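Local coordinates for protein Ddb_g0293866 (Dictyostelium discoideum, PDB 5LW6) that carries an ADP-ribose-binding macrodomain, the part described here, and probably recognises poly-ADP-ribose as a sensor of DNA damage, at residues A[83-88]-A[92-97]. Residues are numbered along the deposited sequence; the frame is centred on the assembly and turned at random.
Sequences EYLHFH and DDIKLK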
# COMPACT_ATOMS: atom_id res chain seq x y z
N GLU A 83 11.85 -7.12 -6.80
CA GLU A 83 12.34 -6.26 -7.82
C GLU A 83 12.79 -4.90 -7.24
O GLU A 83 13.91 -4.42 -7.53
CB GLU A 83 11.30 -6.06 -8.90
CG GLU A 83 11.68 -5.17 -10.08
CD GLU A 83 10.52 -4.96 -11.07
OE1 GLU A 83 9.41 -4.57 -10.59
OE2 GLU A 83 10.69 -5.17 -12.32
N TYR A 84 11.93 -4.33 -6.43
CA TYR A 84 12.23 -3.05 -5.79
C TYR A 84 13.42 -3.19 -4.84
O TYR A 84 14.40 -2.40 -4.92
CB TYR A 84 10.97 -2.61 -5.04
CG TYR A 84 11.16 -1.27 -4.27
CD1 TYR A 84 11.06 -0.05 -4.95
CD2 TYR A 84 11.47 -1.25 -2.94
CE1 TYR A 84 11.23 1.15 -4.27
CE2 TYR A 84 11.66 -0.04 -2.25
CZ TYR A 84 11.58 1.14 -2.91
OH TYR A 84 11.82 2.29 -2.16
N LEU A 85 13.41 -4.20 -3.97
CA LEU A 85 14.51 -4.33 -2.96
C LEU A 85 15.88 -4.63 -3.61
O LEU A 85 16.91 -4.15 -3.16
CB LEU A 85 14.15 -5.31 -1.88
CG LEU A 85 12.99 -4.89 -0.95
CD1 LEU A 85 12.67 -6.05 0.00
CD2 LEU A 85 13.36 -3.67 -0.16
N HIS A 86 15.90 -5.44 -4.64
CA HIS A 86 17.15 -5.75 -5.36
C HIS A 86 17.66 -4.55 -6.04
O HIS A 86 18.87 -4.31 -6.02
CB HIS A 86 16.91 -6.86 -6.39
CG HIS A 86 16.82 -8.22 -5.76
ND1 HIS A 86 16.12 -9.27 -6.32
CD2 HIS A 86 17.31 -8.68 -4.59
CE1 HIS A 86 16.22 -10.33 -5.53
NE2 HIS A 86 16.91 -9.99 -4.46
N PHE A 87 16.80 -3.79 -6.69
CA PHE A 87 17.20 -2.57 -7.33
C PHE A 87 17.87 -1.65 -6.31
O PHE A 87 18.85 -0.92 -6.65
CB PHE A 87 16.01 -1.89 -7.94
CG PHE A 87 16.31 -0.64 -8.66
CD1 PHE A 87 16.65 -0.65 -9.99
CD2 PHE A 87 16.20 0.62 -8.00
CE1 PHE A 87 16.92 0.55 -10.63
CE2 PHE A 87 16.46 1.81 -8.67
CZ PHE A 87 16.78 1.77 -10.00
N HIS A 88 17.31 -1.61 -5.10
CA HIS A 88 17.78 -0.78 -4.02
C HIS A 88 18.65 -1.51 -3.04
O HIS A 88 18.61 -1.21 -1.83
CB HIS A 88 16.55 -0.24 -3.28
CG HIS A 88 15.79 0.78 -4.06
ND1 HIS A 88 16.31 1.99 -4.41
CD2 HIS A 88 14.51 0.81 -4.47
CE1 HIS A 88 15.39 2.74 -5.00
NE2 HIS A 88 14.30 2.02 -5.09
N ASP A 92 19.77 1.25 3.15
CA ASP A 92 19.25 0.74 4.42
C ASP A 92 18.16 1.60 5.02
O ASP A 92 17.67 1.25 6.03
CB ASP A 92 20.42 0.66 5.41
CG ASP A 92 21.60 -0.18 4.89
OD1 ASP A 92 21.35 -1.10 4.05
OD2 ASP A 92 22.77 0.06 5.35
N ASP A 93 17.75 2.72 4.40
CA ASP A 93 16.62 3.48 4.93
C ASP A 93 15.24 2.83 4.66
O ASP A 93 14.24 3.20 5.27
CB ASP A 93 16.57 4.93 4.41
CG ASP A 93 16.26 5.01 2.96
OD1 ASP A 93 17.08 4.50 2.16
OD2 ASP A 93 15.20 5.61 2.61
N ILE A 94 15.21 1.92 3.69
CA ILE A 94 14.01 1.32 3.22
C ILE A 94 13.58 0.26 4.20
O ILE A 94 14.35 -0.59 4.67
CB ILE A 94 14.27 0.67 1.85
CG1 ILE A 94 14.51 1.72 0.79
CG2 ILE A 94 13.08 -0.16 1.49
CD1 ILE A 94 15.08 1.21 -0.51
N LYS A 95 12.32 0.33 4.59
CA LYS A 95 11.69 -0.66 5.43
C LYS A 95 10.31 -0.89 4.87
O LYS A 95 9.52 0.07 4.73
CB LYS A 95 11.65 -0.15 6.87
CG LYS A 95 11.29 -1.19 7.83
CD LYS A 95 11.73 -0.78 9.27
CE LYS A 95 11.68 0.73 9.58
NZ LYS A 95 10.62 1.12 10.58
N LEU A 96 10.01 -2.15 4.56
CA LEU A 96 8.70 -2.51 3.97
C LEU A 96 7.99 -3.44 4.93
O LEU A 96 8.60 -4.46 5.40
CB LEU A 96 8.88 -3.19 2.61
CG LEU A 96 9.52 -2.40 1.47
CD1 LEU A 96 9.56 -3.21 0.19
CD2 LEU A 96 8.85 -1.08 1.27
N LYS A 97 6.78 -3.09 5.32
CA LYS A 97 5.97 -3.90 6.20
C LYS A 97 4.68 -4.15 5.55
O LYS A 97 3.86 -3.24 5.38
CB LYS A 97 5.76 -3.24 7.57
CG LYS A 97 7.12 -2.97 8.24
CD LYS A 97 6.98 -2.69 9.73
CE LYS A 97 8.37 -2.46 10.37
NZ LYS A 97 8.15 -2.04 11.78
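Ile94 overlaps two side chains of the helix end, Tyr84 and Leu85, and His88 just after it. Its CD1 lies against His88, 3.5 Å from His88 CB, and the two side chains cross at about a right angle. Ile94 CD1 also reaches Tyr84 OH, at 3.8 Å. Ile94 CG2 meets the edge of the Tyr84 ring, near the ring plane, 4.0 Å from Tyr84 CE2. Ile94 CG2 also touches Leu85 CD2, at 3.9 Å. CG1 of Ile94 stands anti to its own carbonyl carbon (chi1 -69°) and chi2 is extended (166°); together they carry CD1 out to His88. Two residues on, inside the strand, Leu96 meets Leu85 tip to tip, Leu96 CD1 to Leu85 CD2 at 3.8 Å. The contact closes a beta-alpha-beta unit of the macrodomain: helix 70-87 ends here, and a loop of seven residues (88-94) leads into strand 95-101, which is parallel to strand 55-59. No hydrogen bond joins the two segments. The polar ends bond to helix 237-253 instead, where Asp253 takes Tyr84 OH with OD1 and His88 NE2 with OD2. Within 83-88, His88 CD2 lies over the rim of one face of the Tyr84 ring, 3.2 Å above its plane. With a leucine at Tyr84, Asp253 would probably lose its bond from the hydroxyl, and His88 the ring it packs on. Phe249 stacks with Tyr84, and Phe125 touches both Leu85 and Leu96.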